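Local coordinates for protein alginate lyase (Aplysia kurodai, PDB 5GMT) that is an alginate lyase of polysaccharide lyase family 14 with specificity for polymannuronate, and probably breaks the glycosidic bonds of that polymer, at residues A[78-83]-A[241-246]; A[38-43]-A[120-125]; A[157-162]-A[228-233]. One frame throughout, in Å; residues are numbered along the deposited sequence.

Contact 1 (A[78-83]-A[241-246]); sequences GFYSRP and GMFFST
Strand 78-81 runs antiparallel to strand 241-246, at 172° and with axes 4.6 Å apart, as interior neighbours in one of the two antiparallel sheets of this concanavalin-clan beta-sandwich. F79 with F244 and S81 with M242 are the hydrogen-bonded pairs. F79 N reaches F244 O at 2.8 Å, and S81 N approaches M242 O nearly along the C=O axis; the return bond from F244 N to F79 O is weak. A beta-carbon on G241 would clash with S81 O, so that position suits glycine. On the face carrying Y80 and F243 the two side chains lie alongside, pointing the same way, and their rings form an offset stack with centroids 4.0 Å apart and planes at 14°. Y80 CZ sits over the centre of the F243 ring, with Y80 OH 3.3 Å from F243 CE2, while S245 CB backs the opposite face of that ring. F116 meets Y80 edge-to-face. The other face, with F79, M242 and F244, looks to the second sheet, where F244 touches L59 and I61 and meets F265 edge-to-face. F79 CG takes the crowded position between backbone N and carbonyl carbon (chi1 57°). Its ring is nearly parallel to that of F244 but slid aside, so F244 CB makes the CH-pi contact, 3.6 Å from the F79 ring centroid.

Contact 2 (A[38-43]-A[120-125]); sequences IYHDWG and NGEGAY
H40 and E122 meet through one short bond: H40 NE2 donates to E122 OE1 at 2.7 Å. The oxygen receives it on its syn lone pair and lies in the imidazole plane, although carboxylate and ring are turned 60° apart. Beside it, the hydroxyl of Y125 stands over the centre of the Y39 ring, with Y125 OH 3.4 Å from Y39 CD2. The two tyrosine rings form an offset stack, centroids 4.9 Å apart, and Y39 CB packs over one face of Y125. H40 CD2 touches Y125 CD2 at 3.5 Å, with the imidazole set obliquely to the phenol.

Behind this first shell, G121 O and A124 CB lie over the opposite face of Y125, so its ring is held between its own loop and Y39. The short 3-10 segment 122-124 sets E122 and Y125 in place, with Y125 N bonded to E122 O at 3.0 Å. R82 NH1 bonds both Y125 OH and N120 O, fixing the phenol tip and the start of the loop. On the other side Y39 is paired with Y80 through the backbone, while the chain turns a corner at H40. An alanine at Y125 would remove the ring stacked on Y39 and the hydroxyl held by R82, and would probably loosen the loop against the strand. The whole is an aromatic cluster of Y39, H40 and Y125 flanked by a His-carboxylate hydrogen bond, joining outermost strand 38-42 of a sandwich sheet to the loop between strands 110-118 and 136-143.

Contact 3 (A[157-162]-A[228-233]); sequences TNQESG and HLRMRN
The side-chain amide of Q159 binds the backbone of R230 at both ends, pairing with it much as a neighbouring strand would: R230 N donates to Q159 OE1 at 3.0 Å, and Q159 NE2 to R230 O at 2.9 Å and an almost straight 176°. This sets the surface loop 157-162 against the chain just beyond strand 222-229, whose last residues H228 and L229 form a G1 beta bulge opposite G208, at the periphery of the second sandwich sheet. Q159 is bent at chi2, which brings its amide alongside this backbone; its NE2 also bonds P156 O. N158, the centre of an inverse gamma turn, supplies the second set of bonds. Its carbonyl O accepts from R230 NH1 at a short 2.5 Å, lying near the guanidinium plane. Its amide meets that of N233 tip to tip in a reciprocal pair, N158 ND2 to N233 OD1 at 2.9 Å and N233 ND2 to N158 OD1 at 3.0 Å, each acceptor used on a lone pair, with the two planes 34° apart. R230 CG is anti to the backbone N, but the chain bends at chi3 (-74°), and the bend brings the guanidinium back across N158. Five direct hydrogen bonds thus fasten the two segments. One water bridges them next, donating to Q159 OE1 and H228 O and accepting from E160 N. E160 OE1 lies 3.5 Å from H228 CB, while E160 OE2 forms a salt bridge with R166 and H228 NE2 bonds G279 O. A second water joins the two side chains, donating to E160 OE2 and lying in the imidazole plane, 2.7 Å from H228 ND1.

How the contacts relate
From the N terminus, strand 38-42 opens contact 2 and strand 76-81 opens contact 1. Segment 120-125 then closes contact 2 before contact 1 is complete, so the two cross along the chain. Contact 3 opens at 157-162 and closes at 228-233; segment 241-246 closes contact 1 last, so all of contact 3 falls within its long excursion. Contacts 1 and 2 touch, their centres about 8 Å apart, and together secure neighbouring strands 38-42, 76-81 and 238-247 and a loop of the same sheet. Contact 3 lies apart, with centres about 24 Å from either; it ties a loop following strand 149-154 of that sheet to strand 222-229 of the other.

Contact 1 (A[78-83]-A[241-246])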
ATOM      1  N   GLY A  78     -10.827   1.933  -0.718  1.00  8.71           N
ATOM      2  CA  GLY A  78      -9.724   2.103  -1.644  1.00  7.54           C
ATOM      3  C   GLY A  78      -9.839   3.391  -2.420  1.00  8.27           C
ATOM      4  O   GLY A  78     -10.949   3.865  -2.693  1.00  7.40           O
ATOM      5  N   PHE A  79      -8.690   3.969  -2.751  1.00  6.26           N
ATOM      6  CA  PHE A  79      -8.636   5.112  -3.671  1.00  6.30           C
ATOM      7  C   PHE A  79      -7.197   5.364  -4.052  1.00  6.07           C
ATOM      8  O   PHE A  79      -6.297   5.072  -3.283  1.00  7.43           O
ATOM      9  CB  PHE A  79      -9.261   6.390  -3.055  1.00  8.14           C
ATOM     10  CG  PHE A  79      -8.637   6.825  -1.742  1.00  7.74           C
ATOM     11  CD1 PHE A  79      -7.496   7.621  -1.726  1.00  6.77           C
ATOM     12  CD2 PHE A  79      -9.210   6.456  -0.523  1.00  8.07           C
ATOM     13  CE1 PHE A  79      -6.923   8.029  -0.523  1.00  8.91           C
ATOM     14  CE2 PHE A  79      -8.649   6.861   0.686  1.00 10.01           C
ATOM     15  CZ  PHE A  79      -7.502   7.652   0.689  1.00  9.21           C
ATOM     16  N   TYR A  80      -6.976   5.914  -5.241  1.00  5.04           N
ATOM     17  CA  TYR A  80      -5.653   6.408  -5.573  1.00  6.84           C
ATOM     18  C   TYR A  80      -5.602   7.895  -5.255  1.00 10.14           C
ATOM     19  O   TYR A  80      -6.548   8.628  -5.543  1.00  9.36           O
ATOM     20  CB  TYR A  80      -5.326   6.184  -7.044  1.00  5.19           C
ATOM     21  CG  TYR A  80      -5.181   4.745  -7.488  1.00  5.33           C
ATOM     22  CD1 TYR A  80      -3.931   4.149  -7.567  1.00  7.30           C
ATOM     23  CD2 TYR A  80      -6.291   4.004  -7.887  1.00  6.19           C
ATOM     24  CE1 TYR A  80      -3.779   2.837  -8.015  1.00  6.15           C
ATOM     25  CE2 TYR A  80      -6.154   2.687  -8.335  1.00  6.90           C
ATOM     26  CZ  TYR A  80      -4.887   2.118  -8.407  1.00  7.64           C
ATOM     27  OH  TYR A  80      -4.720   0.815  -8.839  1.00  7.12           O
ATOM     28  N   SER A  81      -4.497   8.330  -4.663  1.00  6.28           N
ATOM     29  CA  SER A  81      -4.305   9.722  -4.274  1.00  8.65           C
ATOM     30  C   SER A  81      -3.093  10.313  -4.987  1.00  7.42           C
ATOM     31  O   SER A  81      -1.995   9.757  -4.903  1.00  7.08           O
ATOM     32  CB  SER A  81      -4.130   9.813  -2.753  1.00  8.03           C
ATOM     33  OG  SER A  81      -3.665  11.086  -2.344  1.00  8.74           O
ATOM     34  N   ARG A  82      -3.291  11.424  -5.699  1.00  7.76           N
ATOM     35  CA  ARG A  82      -2.197  12.097  -6.389  1.00  8.94           C
ATOM     36  C   ARG A  82      -2.142  13.572  -6.004  1.00 10.63           C
ATOM     37  O   ARG A  82      -2.597  14.434  -6.757  1.00 11.37           O
ATOM     38  CB  ARG A  82      -2.344  11.951  -7.902  1.00  8.56           C
ATOM     39  CG  ARG A  82      -2.294  10.513  -8.386  1.00 11.38           C
ATOM     40  CD  ARG A  82      -2.561  10.434  -9.879  1.00  7.73           C
ATOM     41  NE  ARG A  82      -1.577  11.188 -10.656  1.00  9.66           N
ATOM     42  CZ  ARG A  82      -1.513  11.159 -11.983  1.00  9.99           C
ATOM     43  NH1 ARG A  82      -2.366  10.398 -12.664  1.00 10.95           N
ATOM     44  NH2 ARG A  82      -0.597  11.869 -12.628  1.00  9.84           N
ATOM     45  N   PRO A  83      -1.602  13.866  -4.813  1.00 10.33           N
ATOM     46  CA  PRO A  83      -1.535  15.256  -4.349  1.00 11.34           C
ATOM     47  C   PRO A  83      -0.850  16.157  -5.376  1.00 12.96           C
ATOM     48  O   PRO A  83       0.146  15.749  -5.976  1.00 11.02           O
ATOM     49  CB  PRO A  83      -0.728  15.148  -3.058  1.00 14.77           C
ATOM     50  CG  PRO A  83      -1.068  13.781  -2.541  1.00 12.59           C
ATOM     51  CD  PRO A  83      -1.215  12.907  -3.763  1.00  9.54           C
ATOM     52  N   GLY A 241       1.960   8.475  -6.691  1.00  6.76           N
ATOM     53  CA  GLY A 241       1.378   8.753  -5.394  1.00  7.11           C
ATOM     54  C   GLY A 241       1.012   7.513  -4.617  1.00  6.63           C
ATOM     55  O   GLY A 241       1.611   6.464  -4.809  1.00  6.37           O
ATOM     56  N   MET A 242       0.001   7.640  -3.757  1.00  6.67           N
ATOM     57  CA  MET A 242      -0.384   6.563  -2.851  1.00  5.26           C
ATOM     58  C   MET A 242      -1.611   5.815  -3.347  1.00  5.73           C
ATOM     59  O   MET A 242      -2.627   6.428  -3.694  1.00  8.46           O
ATOM     60  CB  MET A 242      -0.675   7.098  -1.448  1.00  7.27           C
ATOM     61  CG  MET A 242      -1.130   5.988  -0.484  1.00  7.47           C
ATOM     62  SD  MET A 242      -1.608   6.555   1.163  1.00  7.36           S
ATOM     63  CE  MET A 242      -2.916   7.707   0.772  1.00  8.64           C
ATOM     64  N   PHE A 243      -1.496   4.491  -3.376  1.00  4.91           N
ATOM     65  CA  PHE A 243      -2.621   3.597  -3.650  1.00  5.84           C
ATOM     66  C   PHE A 243      -3.174   3.186  -2.294  1.00  5.38           C
ATOM     67  O   PHE A 243      -2.655   2.271  -1.674  1.00  4.72           O
ATOM     68  CB  PHE A 243      -2.139   2.414  -4.521  1.00  5.17           C
ATOM     69  CG  PHE A 243      -3.209   1.418  -4.920  1.00  5.99           C
ATOM     70  CD1 PHE A 243      -4.555   1.680  -4.741  1.00  8.03           C
ATOM     71  CD2 PHE A 243      -2.847   0.278  -5.636  1.00  7.32           C
ATOM     72  CE1 PHE A 243      -5.519   0.750  -5.148  1.00 10.88           C
ATOM     73  CE2 PHE A 243      -3.806  -0.639  -6.071  1.00 10.03           C
ATOM     74  CZ  PHE A 243      -5.128  -0.408  -5.829  1.00  9.24           C
ATOM     75  N   PHE A 244      -4.175   3.920  -1.807  1.00  6.47           N
ATOM     76  CA  PHE A 244      -4.818   3.531  -0.553  1.00  5.50           C
ATOM     77  C   PHE A 244      -5.715   2.350  -0.851  1.00  5.67           C
ATOM     78  O   PHE A 244      -6.617   2.437  -1.679  1.00  5.92           O
ATOM     79  CB  PHE A 244      -5.619   4.670   0.087  1.00  6.78           C
ATOM     80  CG  PHE A 244      -6.141   4.328   1.466  1.00  5.82           C
ATOM     81  CD1 PHE A 244      -5.396   4.637   2.597  1.00  6.03           C
ATOM     82  CD2 PHE A 244      -7.355   3.674   1.625  1.00  7.04           C
ATOM     83  CE1 PHE A 244      -5.863   4.314   3.874  1.00  6.04           C
ATOM     84  CE2 PHE A 244      -7.827   3.349   2.907  1.00  5.76           C
ATOM     85  CZ  PHE A 244      -7.074   3.670   4.019  1.00  4.24           C
ATOM     86  N   SER A 245      -5.464   1.239  -0.171  1.00  5.22           N
ATOM     87  CA  SER A 245      -6.155  -0.000  -0.485  1.00  5.79           C
ATOM     88  C   SER A 245      -6.154  -0.865   0.762  1.00  6.39           C
ATOM     89  O   SER A 245      -5.097  -1.182   1.268  1.00  6.62           O
ATOM     90  CB  SER A 245      -5.447  -0.709  -1.641  1.00  5.09           C
ATOM     91  OG  SER A 245      -6.120  -1.880  -2.038  1.00  7.91           O
ATOM     92  N   THR A 246      -7.325  -1.228   1.273  1.00  5.90           N
ATOM     93  CA  THR A 246      -7.360  -2.126   2.423  1.00  4.07           C
ATOM     94  C   THR A 246      -8.705  -2.864   2.488  1.00  6.48           C
ATOM     95  O   THR A 246      -9.792  -2.271   2.396  1.00  6.10           O
ATOM     96  CB  THR A 246      -7.059  -1.355   3.755  1.00  4.42           C
ATOM     97  OG1 THR A 246      -6.808  -2.287   4.819  1.00  7.31           O
ATOM     98  CG2 THR A 246      -8.201  -0.405   4.141  1.00  7.48           C
TER

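Contact 2 (A[38-43]-A[120-125])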
ATOM      1  N   ILE A  38      -8.450  12.378  -5.815  1.00  6.56           N
ATOM      2  CA  ILE A  38      -8.480  10.944  -5.679  1.00  8.19           C
ATOM      3  C   ILE A  38      -9.205  10.338  -6.871  1.00  9.49           C
ATOM      4  O   ILE A  38      -9.978  11.013  -7.561  1.00  9.13           O
ATOM      5  CB  ILE A  38      -9.134  10.492  -4.347  1.00  8.53           C
ATOM      6  CG1 ILE A  38     -10.631  10.790  -4.331  1.00  9.62           C
ATOM      7  CG2 ILE A  38      -8.417  11.128  -3.130  1.00  8.62           C
ATOM      8  CD1 ILE A  38     -11.298  10.360  -3.043  1.00 13.04           C
ATOM      9  N   TYR A  39      -8.899   9.072  -7.135  1.00  7.74           N
ATOM     10  CA  TYR A  39      -9.380   8.378  -8.311  1.00  7.13           C
ATOM     11  C   TYR A  39      -9.838   6.975  -7.927  1.00  9.49           C
ATOM     12  O   TYR A  39      -9.183   6.300  -7.126  1.00  6.80           O
ATOM     13  CB  TYR A  39      -8.274   8.296  -9.379  1.00  7.73           C
ATOM     14  CG  TYR A  39      -7.664   9.630  -9.755  1.00 10.29           C
ATOM     15  CD1 TYR A  39      -6.707  10.240  -8.936  1.00  7.25           C
ATOM     16  CD2 TYR A  39      -8.010  10.265 -10.944  1.00 11.29           C
ATOM     17  CE1 TYR A  39      -6.154  11.450  -9.274  1.00  9.33           C
ATOM     18  CE2 TYR A  39      -7.450  11.475 -11.294  1.00 11.17           C
ATOM     19  CZ  TYR A  39      -6.517  12.058 -10.460  1.00 10.99           C
ATOM     20  OH  TYR A  39      -5.959  13.262 -10.805  1.00 13.79           O
ATOM     21  N   HIS A  40     -10.961   6.547  -8.497  1.00  7.51           N
ATOM     22  CA  HIS A  40     -11.457   5.191  -8.290  1.00  8.71           C
ATOM     23  C   HIS A  40     -11.654   4.878  -6.802  1.00  9.01           C
ATOM     24  O   HIS A  40     -11.266   3.814  -6.307  1.00  8.91           O
ATOM     25  CB  HIS A  40     -10.508   4.192  -8.965  1.00  9.31           C
ATOM     26  CG  HIS A  40     -10.351   4.436 -10.433  1.00 11.07           C
ATOM     27  ND1 HIS A  40     -11.336   4.115 -11.340  1.00 12.45           N
ATOM     28  CD2 HIS A  40      -9.350   5.000 -11.150  1.00  8.14           C
ATOM     29  CE1 HIS A  40     -10.948   4.462 -12.555  1.00 13.05           C
ATOM     30  NE2 HIS A  40      -9.747   5.004 -12.466  1.00 10.49           N
ATOM     31  N   ASP A  41     -12.260   5.830  -6.102  1.00  7.88           N
ATOM     32  CA  ASP A  41     -12.602   5.671  -4.694  1.00  9.12           C
ATOM     33  C   ASP A  41     -13.794   4.738  -4.525  1.00 11.79           C
ATOM     34  O   ASP A  41     -14.753   4.791  -5.292  1.00  8.69           O
ATOM     35  CB  ASP A  41     -12.898   7.033  -4.067  1.00  9.46           C
ATOM     36  CG  ASP A  41     -13.928   7.822  -4.859  1.00 13.61           C
ATOM     37  OD1 ASP A  41     -13.644   8.168  -6.019  1.00 10.21           O
ATOM     38  OD2 ASP A  41     -15.016   8.093  -4.321  1.00 18.80           O
ATOM     39  N   TRP A  42     -13.721   3.883  -3.506  1.00  9.39           N
ATOM     40  CA  TRP A  42     -14.820   3.005  -3.157  1.00  8.38           C
ATOM     41  C   TRP A  42     -14.777   2.712  -1.661  1.00  7.42           C
ATOM     42  O   TRP A  42     -13.754   2.955  -1.008  1.00  8.44           O
ATOM     43  CB  TRP A  42     -14.738   1.708  -3.967  1.00 10.91           C
ATOM     44  CG  TRP A  42     -13.488   0.935  -3.715  1.00 10.70           C
ATOM     45  CD1 TRP A  42     -12.294   1.053  -4.372  1.00 10.47           C
ATOM     46  CD2 TRP A  42     -13.308  -0.091  -2.737  1.00 10.94           C
ATOM     47  NE1 TRP A  42     -11.377   0.166  -3.850  1.00 10.07           N
ATOM     48  CE2 TRP A  42     -11.976  -0.553  -2.851  1.00  8.84           C
ATOM     49  CE3 TRP A  42     -14.141  -0.659  -1.770  1.00 10.38           C
ATOM     50  CZ2 TRP A  42     -11.456  -1.561  -2.029  1.00 11.64           C
ATOM     51  CZ3 TRP A  42     -13.627  -1.660  -0.958  1.00 10.73           C
ATOM     52  CH2 TRP A  42     -12.297  -2.104  -1.096  1.00 10.63           C
ATOM     53  N   GLY A  43     -15.880   2.212  -1.113  1.00  7.60           N
ATOM     54  CA  GLY A  43     -15.899   1.787   0.280  1.00  8.87           C
ATOM     55  C   GLY A  43     -16.402   2.805   1.290  1.00  8.41           C
ATOM     56  O   GLY A  43     -16.044   2.733   2.455  1.00  7.94           O
ATOM     57  N   ASN A 120       0.746   8.801 -17.033  1.00  8.98           N
ATOM     58  CA  ASN A 120       0.266  10.001 -16.361  1.00 12.55           C
ATOM     59  C   ASN A 120      -1.250   9.988 -16.132  1.00 12.88           C
ATOM     60  O   ASN A 120      -1.772  10.746 -15.311  1.00 18.17           O
ATOM     61  CB  ASN A 120       0.659  11.253 -17.148  1.00 16.17           C
ATOM     62  CG  ASN A 120       0.445  12.524 -16.350  1.00 20.38           C
ATOM     63  OD1 ASN A 120       0.737  12.573 -15.160  1.00 21.51           O
ATOM     64  ND2 ASN A 120      -0.097  13.544 -16.994  1.00 26.15           N
ATOM     65  N   GLY A 121      -1.952   9.108 -16.830  1.00 12.98           N
ATOM     66  CA  GLY A 121      -3.405   9.111 -16.798  1.00 13.52           C
ATOM     67  C   GLY A 121      -4.025   7.847 -16.244  1.00 12.40           C
ATOM     68  O   GLY A 121      -3.470   7.229 -15.330  1.00  9.51           O
ATOM     69  N   GLU A 122      -5.171   7.454 -16.807  1.00 11.19           N
ATOM     70  CA  GLU A 122      -5.940   6.312 -16.301  1.00 10.94           C
ATOM     71  C   GLU A 122      -5.152   5.011 -16.303  1.00 10.52           C
ATOM     72  O   GLU A 122      -5.433   4.117 -15.507  1.00  9.02           O
ATOM     73  CB  GLU A 122      -7.216   6.121 -17.126  1.00 13.05           C
ATOM     74  CG  GLU A 122      -8.301   7.107 -16.803  1.00 11.96           C
ATOM     75  CD  GLU A 122      -8.780   6.980 -15.375  1.00 10.68           C
ATOM     76  OE1 GLU A 122      -9.104   5.847 -14.957  1.00 11.32           O
ATOM     77  OE2 GLU A 122      -8.823   8.003 -14.668  1.00 11.67           O
ATOM     78  N   GLY A 123      -4.167   4.909 -17.194  1.00  9.03           N
ATOM     79  CA  GLY A 123      -3.321   3.729 -17.253  1.00 11.30           C
ATOM     80  C   GLY A 123      -2.691   3.395 -15.908  1.00 10.49           C
ATOM     81  O   GLY A 123      -2.406   2.247 -15.616  1.00  8.96           O
ATOM     82  N   ALA A 124      -2.480   4.409 -15.081  1.00  7.02           N
ATOM     83  CA  ALA A 124      -1.777   4.213 -13.817  1.00  6.08           C
ATOM     84  C   ALA A 124      -2.619   3.464 -12.775  1.00  8.83           C
ATOM     85  O   ALA A 124      -2.077   2.958 -11.786  1.00  8.62           O
ATOM     86  CB  ALA A 124      -1.327   5.559 -13.269  1.00  8.84           C
ATOM     87  N   TYR A 125      -3.931   3.378 -13.003  1.00  7.45           N
ATOM     88  CA  TYR A 125      -4.838   2.833 -11.984  1.00 10.54           C
ATOM     89  C   TYR A 125      -5.281   1.402 -12.284  1.00  8.16           C
ATOM     90  O   TYR A 125      -6.261   0.924 -11.703  1.00  8.68           O
ATOM     91  CB  TYR A 125      -6.084   3.727 -11.832  1.00  7.65           C
ATOM     92  CG  TYR A 125      -5.786   5.208 -11.805  1.00  8.50           C
ATOM     93  CD1 TYR A 125      -4.851   5.732 -10.917  1.00  8.73           C
ATOM     94  CD2 TYR A 125      -6.405   6.083 -12.705  1.00  8.17           C
ATOM     95  CE1 TYR A 125      -4.561   7.076 -10.894  1.00  9.08           C
ATOM     96  CE2 TYR A 125      -6.118   7.440 -12.696  1.00  7.00           C
ATOM     97  CZ  TYR A 125      -5.184   7.929 -11.789  1.00  8.87           C
ATOM     98  OH  TYR A 125      -4.884   9.258 -11.763  1.00  9.36           O
TER

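Contact 3 (A[157-162]-A[228-233])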
ATOM      1  N   THR A 157       6.156  -8.307 -16.271  1.00 15.93           N
ATOM      2  CA  THR A 157       6.510  -9.718 -16.265  1.00 14.90           C
ATOM      3  C   THR A 157       7.995  -9.960 -16.540  1.00 10.79           C
ATOM      4  O   THR A 157       8.521 -11.009 -16.197  1.00 14.97           O
ATOM      5  CB  THR A 157       5.672 -10.511 -17.296  1.00 18.47           C
ATOM      6  OG1 THR A 157       5.945 -10.028 -18.611  1.00 26.31           O
ATOM      7  CG2 THR A 157       4.187 -10.339 -17.009  1.00 25.46           C
ATOM      8  N   ASN A 158       8.682  -8.994 -17.145  1.00 13.97           N
ATOM      9  CA  ASN A 158      10.087  -9.218 -17.486  1.00 17.07           C
ATOM     10  C   ASN A 158      11.038  -8.813 -16.348  1.00 13.66           C
ATOM     11  O   ASN A 158      11.772  -7.833 -16.436  1.00 13.81           O
ATOM     12  CB  ASN A 158      10.459  -8.495 -18.793  1.00 11.94           C
ATOM     13  CG  ASN A 158      10.261  -6.997 -18.727  1.00 15.49           C
ATOM     14  OD1 ASN A 158       9.300  -6.507 -18.145  1.00 16.65           O
ATOM     15  ND2 ASN A 158      11.179  -6.251 -19.349  1.00 15.82           N
ATOM     16  N   GLN A 159      11.034  -9.598 -15.281  1.00 10.37           N
ATOM     17  CA  GLN A 159      11.948  -9.358 -14.178  1.00 10.46           C
ATOM     18  C   GLN A 159      13.285 -10.026 -14.475  1.00 12.97           C
ATOM     19  O   GLN A 159      13.433 -10.698 -15.493  1.00 15.34           O
ATOM     20  CB  GLN A 159      11.352  -9.883 -12.869  1.00 11.80           C
ATOM     21  CG  GLN A 159      10.065  -9.190 -12.478  1.00 12.13           C
ATOM     22  CD  GLN A 159      10.255  -7.696 -12.227  1.00 11.77           C
ATOM     23  OE1 GLN A 159      11.221  -7.276 -11.581  1.00 10.63           O
ATOM     24  NE2 GLN A 159       9.341  -6.893 -12.739  1.00  8.96           N
ATOM     25  N   GLU A 160      14.253  -9.847 -13.583  1.00 12.86           N
ATOM     26  CA  GLU A 160      15.591 -10.408 -13.774  1.00 16.21           C
ATOM     27  C   GLU A 160      15.554 -11.926 -13.870  1.00 15.11           C
ATOM     28  O   GLU A 160      14.612 -12.559 -13.392  1.00 11.11           O
ATOM     29  CB  GLU A 160      16.509  -9.987 -12.628  1.00 14.00           C
ATOM     30  CG  GLU A 160      16.026 -10.473 -11.272  1.00 11.67           C
ATOM     31  CD  GLU A 160      17.069 -10.338 -10.179  1.00 10.33           C
ATOM     32  OE1 GLU A 160      18.191  -9.853 -10.458  1.00 14.18           O
ATOM     33  OE2 GLU A 160      16.762 -10.724  -9.038  1.00 11.29           O
ATOM     34  N   SER A 161      16.573 -12.515 -14.495  1.00 16.73           N
ATOM     35  CA  SER A 161      16.644 -13.971 -14.564  1.00 17.95           C
ATOM     36  C   SER A 161      16.583 -14.583 -13.162  1.00 16.59           C
ATOM     37  O   SER A 161      17.204 -14.078 -12.226  1.00 18.42           O
ATOM     38  CB  SER A 161      17.918 -14.424 -15.285  1.00 20.76           C
ATOM     39  OG  SER A 161      17.937 -13.928 -16.608  1.00 31.17           O
ATOM     40  N   GLY A 162      15.802 -15.647 -13.018  1.00 16.05           N
ATOM     41  CA  GLY A 162      15.696 -16.353 -11.752  1.00 17.25           C
ATOM     42  C   GLY A 162      14.798 -15.700 -10.708  1.00 14.05           C
ATOM     43  O   GLY A 162      14.735 -16.180  -9.578  1.00 14.82           O
ATOM     44  N   HIS A 228      16.880  -5.229  -7.063  1.00  5.86           N
ATOM     45  CA  HIS A 228      16.890  -5.792  -8.407  1.00  7.92           C
ATOM     46  C   HIS A 228      15.487  -5.995  -8.970  1.00  8.39           C
ATOM     47  O   HIS A 228      15.141  -7.083  -9.451  1.00  7.69           O
ATOM     48  CB  HIS A 228      17.677  -7.095  -8.397  1.00  8.60           C
ATOM     49  CG  HIS A 228      19.094  -6.915  -7.948  1.00  9.35           C
ATOM     50  ND1 HIS A 228      19.771  -7.858  -7.209  1.00  9.38           N
ATOM     51  CD2 HIS A 228      19.951  -5.874  -8.104  1.00 10.28           C
ATOM     52  CE1 HIS A 228      20.993  -7.418  -6.946  1.00  9.28           C
ATOM     53  NE2 HIS A 228      21.128  -6.219  -7.479  1.00  7.12           N
ATOM     54  N   LEU A 229      14.696  -4.924  -8.915  1.00  7.24           N
ATOM     55  CA  LEU A 229      13.337  -4.909  -9.444  1.00  8.94           C
ATOM     56  C   LEU A 229      13.204  -4.086 -10.711  1.00  7.92           C
ATOM     57  O   LEU A 229      13.907  -3.091 -10.893  1.00  8.35           O
ATOM     58  CB  LEU A 229      12.365  -4.332  -8.416  1.00  6.32           C
ATOM     59  CG  LEU A 229      12.250  -5.075  -7.092  1.00  6.29           C
ATOM     60  CD1 LEU A 229      11.143  -4.420  -6.260  1.00  9.25           C
ATOM     61  CD2 LEU A 229      11.992  -6.568  -7.293  1.00  8.67           C
ATOM     62  N   ARG A 230      12.285  -4.504 -11.573  1.00  6.15           N
ATOM     63  CA  ARG A 230      11.865  -3.697 -12.706  1.00  5.58           C
ATOM     64  C   ARG A 230      10.426  -3.235 -12.478  1.00  6.88           C
ATOM     65  O   ARG A 230       9.539  -4.069 -12.257  1.00  8.96           O
ATOM     66  CB  ARG A 230      11.969  -4.503 -14.008  1.00  8.17           C
ATOM     67  CG  ARG A 230      11.309  -3.823 -15.174  1.00 10.67           C
ATOM     68  CD  ARG A 230      11.675  -4.489 -16.474  1.00 20.56           C
ATOM     69  NE  ARG A 230      13.041  -4.177 -16.864  1.00 19.72           N
ATOM     70  CZ  ARG A 230      13.948  -5.080 -17.224  1.00 18.29           C
ATOM     71  NH1 ARG A 230      13.646  -6.364 -17.252  1.00 22.89           N
ATOM     72  NH2 ARG A 230      15.164  -4.689 -17.572  1.00 16.23           N
ATOM     73  N   MET A 231      10.204  -1.919 -12.496  1.00  7.23           N
ATOM     74  CA  MET A 231       8.863  -1.361 -12.343  1.00  8.36           C
ATOM     75  C   MET A 231       8.311  -0.863 -13.673  1.00  7.62           C
ATOM     76  O   MET A 231       7.098  -0.805 -13.875  1.00  5.80           O
ATOM     77  CB  MET A 231       8.856  -0.204 -11.339  1.00  8.56           C
ATOM     78  CG  MET A 231       9.084  -0.613  -9.893  1.00 10.36           C
ATOM     79  SD  MET A 231      10.835  -0.871  -9.569  1.00  8.44           S
ATOM     80  CE  MET A 231      10.868  -0.621  -7.781  1.00  9.36           C
ATOM     81  N   ARG A 232       9.206  -0.480 -14.576  1.00 10.16           N
ATOM     82  CA  ARG A 232       8.769   0.142 -15.821  1.00  8.55           C
ATOM     83  C   ARG A 232       9.657  -0.273 -16.997  1.00 11.82           C
ATOM     84  O   ARG A 232      10.822  -0.635 -16.810  1.00  8.05           O
ATOM     85  CB  ARG A 232       8.771   1.658 -15.667  1.00  8.78           C
ATOM     86  CG  ARG A 232      10.132   2.185 -15.258  1.00  9.56           C
ATOM     87  CD  ARG A 232      10.212   3.698 -15.263  1.00  9.50           C
ATOM     88  NE  ARG A 232      11.572   4.137 -14.965  1.00  8.65           N
ATOM     89  CZ  ARG A 232      12.015   5.373 -15.148  1.00 11.24           C
ATOM     90  NH1 ARG A 232      11.212   6.308 -15.641  1.00  9.61           N
ATOM     91  NH2 ARG A 232      13.276   5.669 -14.856  1.00 10.48           N
ATOM     92  N   ASN A 233       9.097  -0.220 -18.203  1.00 11.44           N
ATOM     93  CA  ASN A 233       9.876  -0.518 -19.411  1.00 12.34           C
ATOM     94  C   ASN A 233       9.993   0.677 -20.330  1.00 15.93           C
ATOM     95  O   ASN A 233      10.598   0.592 -21.399  1.00 14.24           O
ATOM     96  CB  ASN A 233       9.274  -1.694 -20.182  1.00 11.30           C
ATOM     97  CG  ASN A 233       9.602  -3.026 -19.546  1.00 14.55           C
ATOM     98  OD1 ASN A 233      10.769  -3.429 -19.491  1.00 19.13           O
ATOM     99  ND2 ASN A 233       8.581  -3.721 -19.065  1.00 13.42           N
TER
HETATM  100  O   HOH W   1      13.640  -8.163 -11.265  1.00 14.11           O
HETATM  101  O   HOH W   2      18.667 -10.297  -7.112  1.00 13.54           O